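Chain length determinant protein (Shigella flexneri, PDB 4E2H) probably regulates the chain length of the O-antigen polysaccharide of lipopolysaccharide, acting at the inner membrane through its periplasmic domain. Local coordinates at residues 59-62 / 63-67; 120-123 / 124-128; 184-188 / 189-193. One frame throughout, in Å; residues are numbered along the deposited sequence.

Contact 1 (59-62 / 63-67); sequences SALA and ETLDN
L61 O takes two donors in the last turn of helix 43-65: T64 OG1 lies 3.1 Å from L61 O, and L65 N 3.0 Å from it. Both come in from the same face of the carbonyl, the hydroxyl from well above its plane. T64 can do this because OG1 sits between its own backbone N and carbonyl carbon (chi1 74°), turned back toward the preceding turn. The neighbouring carbonyls have ordinary helical partners: S59 O accepts from E63 N at 2.9 Å, A60 O from T64 N, and A62 O from D66 N at 3.2 Å. E63 OE2 lies 3.1 Å from A60 O, but both are acceptors, so this is proximity and not a hydrogen bond. S59 OG turns the other way, to the carbonyl of S55. On the apolar side, L61 CG meets L65 CD1 at 4.2 Å, and these two leucines rest on Y106 of helix 97-164 and L74 of strand 74-78. A60 and E63 pack instead against V235 and M236 of the second subunit. The whole is the C-terminal turn of a helix set against helix 97-164, strand 74-78 and a neighbouring subunit, with a threonine hydroxyl bonded back to the carbonyl three residues earlier.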
ATOM      1  N   SER C  59      26.991  -0.451  10.551  1.00 56.94           N
ATOM      2  CA  SER C  59      28.135  -0.327   9.660  1.00 56.99           C
ATOM      3  C   SER C  59      28.749   1.057   9.777  1.00 58.97           C
ATOM      4  O   SER C  59      29.952   1.226   9.613  1.00 64.45           O
ATOM      5  CB  SER C  59      27.706  -0.549   8.205  1.00 60.23           C
ATOM      6  OG  SER C  59      26.990  -1.765   8.052  1.00 64.96           O
ATOM      7  N   ALA C  60      27.918   2.063  10.021  1.00 50.85           N
ATOM      8  CA  ALA C  60      28.432   3.411  10.151  1.00 50.64           C
ATOM      9  C   ALA C  60      29.207   3.521  11.457  1.00 49.33           C
ATOM     10  O   ALA C  60      30.273   4.128  11.498  1.00 50.80           O
ATOM     11  CB  ALA C  60      27.315   4.422  10.094  1.00 48.34           C
ATOM     12  N   LEU C  61      28.685   2.910  12.518  1.00 35.12           N
ATOM     13  CA  LEU C  61      29.337   2.985  13.823  1.00 36.26           C
ATOM     14  C   LEU C  61      30.719   2.343  13.753  1.00 42.15           C
ATOM     15  O   LEU C  61      31.692   2.871  14.306  1.00 40.31           O
ATOM     16  CB  LEU C  61      28.496   2.295  14.881  1.00 34.61           C
ATOM     17  CG  LEU C  61      29.003   2.387  16.316  1.00 37.14           C
ATOM     18  CD1 LEU C  61      29.395   3.822  16.662  1.00 37.49           C
ATOM     19  CD2 LEU C  61      27.949   1.838  17.300  1.00 33.77           C
ATOM     20  N   ALA C  62      30.806   1.217  13.045  1.00 38.50           N
ATOM     21  CA  ALA C  62      32.068   0.502  12.895  1.00 37.83           C
ATOM     22  C   ALA C  62      33.045   1.221  11.958  1.00 41.55           C
ATOM     23  O   ALA C  62      34.215   1.363  12.295  1.00 41.25           O
ATOM     24  CB  ALA C  62      31.836  -0.959  12.459  1.00 37.34           C
ATOM     25  N   GLU C  63      32.576   1.672  10.795  1.00 46.06           N
ATOM     26  CA  GLU C  63      33.370   2.547   9.936  1.00 46.26           C
ATOM     27  C   GLU C  63      34.125   3.580  10.775  1.00 49.88           C
ATOM     28  O   GLU C  63      35.333   3.756  10.609  1.00 50.24           O
ATOM     29  CB  GLU C  63      32.473   3.266   8.907  1.00 46.79           C
ATOM     30  CG  GLU C  63      32.783   4.774   8.667  1.00 46.21           C
ATOM     31  CD  GLU C  63      31.546   5.615   8.185  1.00 38.72           C
ATOM     32  OE1 GLU C  63      31.477   5.949   6.991  1.00 38.65           O
ATOM     33  OE2 GLU C  63      30.667   5.968   8.993  1.00 30.59           O
ATOM     34  N   THR C  64      33.417   4.263  11.674  1.00 55.16           N
ATOM     35  CA  THR C  64      34.020   5.388  12.387  1.00 57.53           C
ATOM     36  C   THR C  64      34.887   4.956  13.561  1.00 59.99           C
ATOM     37  O   THR C  64      35.837   5.646  13.918  1.00 62.77           O
ATOM     38  CB  THR C  64      32.974   6.436  12.871  1.00 58.57           C
ATOM     39  OG1 THR C  64      32.243   5.924  13.991  1.00 66.56           O
ATOM     40  CG2 THR C  64      32.003   6.798  11.752  1.00 60.61           C
ATOM     41  N   LEU C  65      34.558   3.824  14.173  1.00 56.33           N
ATOM     42  CA  LEU C  65      35.366   3.320  15.273  1.00 51.28           C
ATOM     43  C   LEU C  65      36.771   2.970  14.796  1.00 57.33           C
ATOM     44  O   LEU C  65      37.733   3.065  15.552  1.00 58.31           O
ATOM     45  CB  LEU C  65      34.696   2.123  15.942  1.00 52.12           C
ATOM     46  CG  LEU C  65      33.578   2.495  16.922  1.00 52.34           C
ATOM     47  CD1 LEU C  65      32.907   1.269  17.498  1.00 50.40           C
ATOM     48  CD2 LEU C  65      34.135   3.360  18.037  1.00 58.03           C
ATOM     49  N   ASP C  66      36.877   2.579  13.531  1.00 65.19           N
ATOM     50  CA  ASP C  66      38.142   2.183  12.921  1.00 64.43           C
ATOM     51  C   ASP C  66      38.962   3.425  12.543  1.00 68.65           C
ATOM     52  O   ASP C  66      40.109   3.334  12.079  1.00 68.00           O
ATOM     53  CB  ASP C  66      37.845   1.342  11.676  1.00 64.67           C
ATOM     54  CG  ASP C  66      39.067   0.614  11.146  1.00 80.24           C
ATOM     55  OD1 ASP C  66      39.451  -0.410  11.769  1.00 85.79           O
ATOM     56  OD2 ASP C  66      39.630   1.046  10.104  1.00 77.53           O
ATOM     57  N   ASN C  67      38.371   4.592  12.758  1.00 58.65           N
ATOM     58  CA  ASN C  67      38.970   5.826  12.285  1.00 57.77           C
ATOM     59  C   ASN C  67      39.230   6.801  13.435  1.00 60.71           C
ATOM     60  O   ASN C  67      38.710   7.922  13.448  1.00 63.56           O
ATOM     61  CB  ASN C  67      38.081   6.448  11.198  1.00 60.46           C
ATOM     62  CG  ASN C  67      38.784   7.525  10.394  1.00 56.46           C
ATOM     63  OD1 ASN C  67      38.696   7.556   9.160  1.00 59.02           O
ATOM     64  ND2 ASN C  67      39.472   8.422  11.087  1.00 54.83           N
TER

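Contact 2 (120-123 / 124-128); sequences KDLK and DNIAL
The amide of N125 and the carboxylate of D121 cross obliquely, their planes 57° apart, too steep for a stack. ND2 of N125 gives a short 2.6 Å hydrogen bond to D121 O, which lies close to the amide plane, although ND2 itself stands above the plane of that carbonyl; ND2 is also 2.9 Å from D121 OD2. The same D121 O takes the backbone N of N125 at 3.0 Å from the opposite face of its carbonyl, so one oxygen is gripped twice by one residue. At the other end of the amide, OD1 is hydrogen-bonded to Y36 OH; the bond from ND2 to a carbonyl oxygen is what identifies the nitrogen end, and the two together hold the amide in place. The D124 carboxylate receives K120 NZ at 2.9 Å on the syn lone pair of OD1; bends at chi2 and chi4 (105° and 88°) fold the lysine round to this salt bridge. D121 OD1 and D124 OD2 are 4.6 Å apart, and D21 of the second subunit lies close to both, an acidic cluster that may raise the affinity of some of these groups for protons. Round the helix, L122 CD2 meets I126 CD1 at 4.0 Å. This part of the long helix 97-164 leans on helix 26-35, with N125 against M32 and I126 against I35, while D124 and N125 pack against G23 and V22 of the second subunit.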
ATOM      1  N   LYS C 120      10.931  10.092  12.639  1.00 60.05           N
ATOM      2  CA  LYS C 120      10.869  11.095  11.580  1.00 66.29           C
ATOM      3  C   LYS C 120      10.265  10.539  10.289  1.00 66.31           C
ATOM      4  O   LYS C 120       9.442  11.191   9.646  1.00 65.31           O
ATOM      5  CB  LYS C 120      12.261  11.662  11.296  1.00 63.76           C
ATOM      6  CG  LYS C 120      12.396  12.317   9.935  1.00 65.64           C
ATOM      7  CD  LYS C 120      12.419  13.844  10.049  1.00 74.51           C
ATOM      8  CE  LYS C 120      12.681  14.523   8.694  1.00 73.39           C
ATOM      9  NZ  LYS C 120      11.427  14.778   7.903  1.00 72.66           N
ATOM     10  N   ASP C 121      10.685   9.332   9.920  1.00 66.83           N
ATOM     11  CA  ASP C 121      10.238   8.684   8.688  1.00 67.13           C
ATOM     12  C   ASP C 121       8.764   8.336   8.794  1.00 66.32           C
ATOM     13  O   ASP C 121       8.063   8.214   7.789  1.00 61.45           O
ATOM     14  CB  ASP C 121      11.076   7.422   8.429  1.00 66.35           C
ATOM     15  CG  ASP C 121      10.743   6.741   7.107  1.00 69.46           C
ATOM     16  OD1 ASP C 121      11.335   7.120   6.068  1.00 69.67           O
ATOM     17  OD2 ASP C 121       9.903   5.808   7.113  1.00 67.26           O
ATOM     18  N   LEU C 122       8.295   8.183  10.028  1.00 56.75           N
ATOM     19  CA  LEU C 122       6.894   7.888  10.255  1.00 52.31           C
ATOM     20  C   LEU C 122       6.000   9.105  10.076  1.00 57.37           C
ATOM     21  O   LEU C 122       4.889   8.963   9.593  1.00 54.88           O
ATOM     22  CB  LEU C 122       6.665   7.313  11.634  1.00 52.97           C
ATOM     23  CG  LEU C 122       5.161   7.233  11.877  1.00 54.91           C
ATOM     24  CD1 LEU C 122       4.692   5.806  11.714  1.00 52.95           C
ATOM     25  CD2 LEU C 122       4.835   7.743  13.264  1.00 55.03           C
ATOM     26  N   LYS C 123       6.464  10.291  10.469  1.00 60.69           N
ATOM     27  CA  LYS C 123       5.665  11.494  10.232  1.00 53.83           C
ATOM     28  C   LYS C 123       5.658  11.791   8.738  1.00 57.58           C
ATOM     29  O   LYS C 123       4.660  12.273   8.184  1.00 57.85           O
ATOM     30  CB  LYS C 123       6.158  12.695  11.042  1.00 54.55           C
ATOM     31  CG  LYS C 123       7.293  13.492  10.403  1.00 63.51           C
ATOM     32  CD  LYS C 123       7.769  14.646  11.315  1.00 70.20           C
ATOM     33  CE  LYS C 123       9.291  14.877  11.172  1.00 74.75           C
ATOM     34  NZ  LYS C 123       9.879  15.753  12.244  1.00 69.03           N
ATOM     35  N   ASP C 124       6.769  11.480   8.080  1.00 63.88           N
ATOM     36  CA  ASP C 124       6.857  11.608   6.630  1.00 59.25           C
ATOM     37  C   ASP C 124       5.770  10.748   6.003  1.00 57.15           C
ATOM     38  O   ASP C 124       4.876  11.255   5.351  1.00 61.39           O
ATOM     39  CB  ASP C 124       8.225  11.139   6.120  1.00 64.88           C
ATOM     40  CG  ASP C 124       9.385  12.027   6.590  1.00 69.55           C
ATOM     41  OD1 ASP C 124       9.134  13.130   7.138  1.00 71.89           O
ATOM     42  OD2 ASP C 124      10.558  11.619   6.385  1.00 66.91           O
ATOM     43  N   ASN C 125       5.860   9.441   6.217  1.00 48.90           N
ATOM     44  CA  ASN C 125       4.907   8.468   5.690  1.00 50.27           C
ATOM     45  C   ASN C 125       3.461   8.907   5.886  1.00 49.98           C
ATOM     46  O   ASN C 125       2.623   8.730   4.993  1.00 46.13           O
ATOM     47  CB  ASN C 125       5.096   7.103   6.380  1.00 51.70           C
ATOM     48  CG  ASN C 125       6.119   6.219   5.691  1.00 53.10           C
ATOM     49  OD1 ASN C 125       5.768   5.239   5.033  1.00 54.89           O
ATOM     50  ND2 ASN C 125       7.393   6.545   5.865  1.00 53.80           N
ATOM     51  N   ILE C 126       3.177   9.448   7.073  1.00 60.92           N
ATOM     52  CA  ILE C 126       1.840   9.924   7.422  1.00 60.29           C
ATOM     53  C   ILE C 126       1.461  11.068   6.503  1.00 59.24           C
ATOM     54  O   ILE C 126       0.456  11.005   5.801  1.00 57.13           O
ATOM     55  CB  ILE C 126       1.766  10.447   8.865  1.00 57.80           C
ATOM     56  CG1 ILE C 126       1.910   9.299   9.853  1.00 58.21           C
ATOM     57  CG2 ILE C 126       0.443  11.146   9.107  1.00 59.82           C
ATOM     58  CD1 ILE C 126       1.974   9.761  11.278  1.00 58.91           C
ATOM     59  N   ALA C 127       2.283  12.108   6.513  1.00 53.98           N
ATOM     60  CA  ALA C 127       2.063  13.251   5.664  1.00 49.14           C
ATOM     61  C   ALA C 127       1.733  12.802   4.251  1.00 49.01           C
ATOM     62  O   ALA C 127       0.794  13.324   3.650  1.00 49.96           O
ATOM     63  CB  ALA C 127       3.275  14.157   5.672  1.00 50.16           C
ATOM     64  N   LEU C 128       2.475  11.825   3.726  1.00 46.77           N
ATOM     65  CA  LEU C 128       2.299  11.399   2.322  1.00 43.61           C
ATOM     66  C   LEU C 128       1.096  10.465   2.101  1.00 46.97           C
ATOM     67  O   LEU C 128       0.468  10.492   1.039  1.00 45.36           O
ATOM     68  CB  LEU C 128       3.585  10.776   1.747  1.00 43.16           C
ATOM     69  CG  LEU C 128       3.529  10.051   0.395  1.00 47.77           C
ATOM     70  CD1 LEU C 128       4.051  10.936  -0.749  1.00 47.75           C
ATOM     71  CD2 LEU C 128       4.344   8.758   0.465  1.00 42.89           C
TER

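Contact 3 (184-188 / 189-193); sequences FLLGS and EALES
The side chains of L186 and L191 cross at about a right angle, CD1 of L186 3.5 Å from CD2 of L191. L191 reaches back across the turn with CG anti to its carbonyl carbon (chi1 -58°); its other methyl, CD1, lies 3.8 Å from F184 CA. Beside them A190 CB rests 3.4 Å from L186 O and 4.2 Å from L186 CB. The backbone holds this packing in place: G187 O accepts L191 N at 3.1 Å, nearly straight and in the carbonyl plane, with only a weak bond from A190 N, and S188 O accepts E192 N at 3.1 Å. Before the turn, G187 N closes back on F184 O, and G187 itself has a positive phi of 77°. Further out, S188 OG bonds to V167 O and E189 OE1 makes a salt bridge with K169 NZ. S188 and L191 also lie against helix 97-164, on L159 and A158. Neighbouring copies also pack here: F184 on A190 of the second subunit, and A190 on L191 of the third. The arrangement is a 3-10 turn leading, by way of a glycine of positive phi, into the N-terminal part of a short helix near the C-terminal end of helix 97-164, where neighbouring subunits meet.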
ATOM      1  N   PHE C 184     -40.192  16.712 -16.922  1.00 29.68           N
ATOM      2  CA  PHE C 184     -41.270  17.698 -16.804  1.00 26.89           C
ATOM      3  C   PHE C 184     -42.601  17.038 -16.400  1.00 30.82           C
ATOM      4  O   PHE C 184     -43.551  17.714 -15.995  1.00 30.18           O
ATOM      5  CB  PHE C 184     -41.440  18.507 -18.105  1.00 29.10           C
ATOM      6  CG  PHE C 184     -42.390  17.875 -19.099  1.00 25.37           C
ATOM      7  CD1 PHE C 184     -41.955  16.888 -19.968  1.00 23.35           C
ATOM      8  CD2 PHE C 184     -43.717  18.280 -19.170  1.00 26.22           C
ATOM      9  CE1 PHE C 184     -42.824  16.307 -20.880  1.00 23.96           C
ATOM     10  CE2 PHE C 184     -44.588  17.695 -20.078  1.00 24.94           C
ATOM     11  CZ  PHE C 184     -44.137  16.708 -20.927  1.00 25.05           C
ATOM     12  N   LEU C 185     -42.681  15.717 -16.481  1.00 28.71           N
ATOM     13  CA  LEU C 185     -43.905  15.071 -16.053  1.00 29.58           C
ATOM     14  C   LEU C 185     -44.126  15.215 -14.554  1.00 31.37           C
ATOM     15  O   LEU C 185     -45.232  14.984 -14.070  1.00 34.01           O
ATOM     16  CB  LEU C 185     -43.901  13.607 -16.457  1.00 32.34           C
ATOM     17  CG  LEU C 185     -43.733  13.471 -17.972  1.00 30.28           C
ATOM     18  CD1 LEU C 185     -43.310  12.049 -18.356  1.00 32.28           C
ATOM     19  CD2 LEU C 185     -45.009  13.869 -18.674  1.00 31.65           C
ATOM     20  N   LEU C 186     -43.092  15.587 -13.802  1.00 36.95           N
ATOM     21  CA  LEU C 186     -43.247  15.733 -12.337  1.00 35.32           C
ATOM     22  C   LEU C 186     -43.993  17.034 -12.084  1.00 39.34           C
ATOM     23  O   LEU C 186     -44.437  17.327 -10.966  1.00 42.26           O
ATOM     24  CB  LEU C 186     -41.899  15.757 -11.626  1.00 31.78           C
ATOM     25  CG  LEU C 186     -40.908  14.644 -11.982  1.00 34.28           C
ATOM     26  CD1 LEU C 186     -39.518  14.964 -11.465  1.00 31.86           C
ATOM     27  CD2 LEU C 186     -41.379  13.289 -11.476  1.00 42.91           C
ATOM     28  N   GLY C 187     -44.149  17.820 -13.142  1.00 28.35           N
ATOM     29  CA  GLY C 187     -44.914  19.042 -13.006  1.00 35.43           C
ATOM     30  C   GLY C 187     -44.104  20.104 -12.304  1.00 33.11           C
ATOM     31  O   GLY C 187     -43.129  19.807 -11.601  1.00 34.92           O
ATOM     32  N   SER C 188     -44.531  21.343 -12.497  1.00 33.13           N
ATOM     33  CA  SER C 188     -43.723  22.510 -12.197  1.00 35.10           C
ATOM     34  C   SER C 188     -43.746  22.827 -10.718  1.00 33.12           C
ATOM     35  O   SER C 188     -42.845  23.488 -10.205  1.00 35.83           O
ATOM     36  CB  SER C 188     -44.222  23.710 -13.004  1.00 29.83           C
ATOM     37  OG  SER C 188     -45.624  23.830 -12.852  1.00 31.77           O
ATOM     38  N   GLU C 189     -44.759  22.362 -10.011  1.00 39.90           N
ATOM     39  CA  GLU C 189     -44.699  22.566  -8.574  1.00 49.54           C
ATOM     40  C   GLU C 189     -43.582  21.727  -7.923  1.00 51.56           C
ATOM     41  O   GLU C 189     -42.900  22.193  -7.002  1.00 53.35           O
ATOM     42  CB  GLU C 189     -46.055  22.349  -7.917  1.00 54.11           C
ATOM     43  CG  GLU C 189     -46.783  23.660  -7.680  1.00 60.84           C
ATOM     44  CD  GLU C 189     -48.088  23.480  -6.921  1.00 71.05           C
ATOM     45  OE1 GLU C 189     -48.941  22.685  -7.386  1.00 69.64           O
ATOM     46  OE2 GLU C 189     -48.257  24.131  -5.857  1.00 73.93           O
ATOM     47  N   ALA C 190     -43.377  20.506  -8.415  1.00 48.35           N
ATOM     48  CA  ALA C 190     -42.296  19.669  -7.892  1.00 50.78           C
ATOM     49  C   ALA C 190     -40.921  20.128  -8.383  1.00 53.10           C
ATOM     50  O   ALA C 190     -39.997  20.290  -7.581  1.00 52.96           O
ATOM     51  CB  ALA C 190     -42.519  18.206  -8.238  1.00 44.93           C
ATOM     52  N   LEU C 191     -40.775  20.327  -9.695  1.00 36.94           N
ATOM     53  CA  LEU C 191     -39.480  20.726 -10.227  1.00 33.39           C
ATOM     54  C   LEU C 191     -39.026  22.035  -9.569  1.00 36.95           C
ATOM     55  O   LEU C 191     -37.853  22.200  -9.233  1.00 40.53           O
ATOM     56  CB  LEU C 191     -39.504  20.835 -11.759  1.00 28.09           C
ATOM     57  CG  LEU C 191     -39.887  19.613 -12.619  1.00 27.46           C
ATOM     58  CD1 LEU C 191     -39.761  19.960 -14.094  1.00 31.60           C
ATOM     59  CD2 LEU C 191     -39.051  18.345 -12.331  1.00 30.63           C
ATOM     60  N   GLU C 192     -39.962  22.945  -9.338  1.00 56.10           N
ATOM     61  CA  GLU C 192     -39.602  24.250  -8.814  1.00 58.39           C
ATOM     62  C   GLU C 192     -39.070  24.212  -7.379  1.00 60.92           C
ATOM     63  O   GLU C 192     -38.056  24.842  -7.073  1.00 62.35           O
ATOM     64  CB  GLU C 192     -40.768  25.215  -8.916  1.00 56.83           C
ATOM     65  CG  GLU C 192     -40.323  26.647  -8.839  1.00 63.75           C
ATOM     66  CD  GLU C 192     -41.391  27.617  -9.320  1.00 76.02           C
ATOM     67  OE1 GLU C 192     -42.478  27.152  -9.759  1.00 71.74           O
ATOM     68  OE2 GLU C 192     -41.141  28.847  -9.261  1.00 81.14           O
ATOM     69  N   SER C 193     -39.769  23.510  -6.495  1.00 67.04           N
ATOM     70  CA  SER C 193     -39.257  23.255  -5.158  1.00 65.99           C
ATOM     71  C   SER C 193     -38.412  22.015  -5.328  1.00 68.84           C
ATOM     72  O   SER C 193     -38.952  20.914  -5.398  1.00 73.86           O
ATOM     73  CB  SER C 193     -40.399  22.950  -4.201  1.00 73.10           C
ATOM     74  OG  SER C 193     -40.022  21.924  -3.290  1.00 71.24           O
TER

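Each of the three contacts is local, within its own continuous stretch, but they sit at different levels of an elongated chain. Contact 3 is buried, contact 2 partly buried and contact 1 on the surface; contacts 1 and 3 lie on opposite sides of the chain's centre, their centres 81 Å apart. Helix 97-164 ties them together: contact 2 is part of it, contact 1 packs near its N-terminal part and contact 3 near its C-terminal end. The chemistry follows the place. Contact 1 ends a helix with a hydroxyl bond, contact 2 carries charges and an amide in mid-helix, and contact 3 opens a helix with leucine packing. The second subunit touches each one, and the third also touches contact 3.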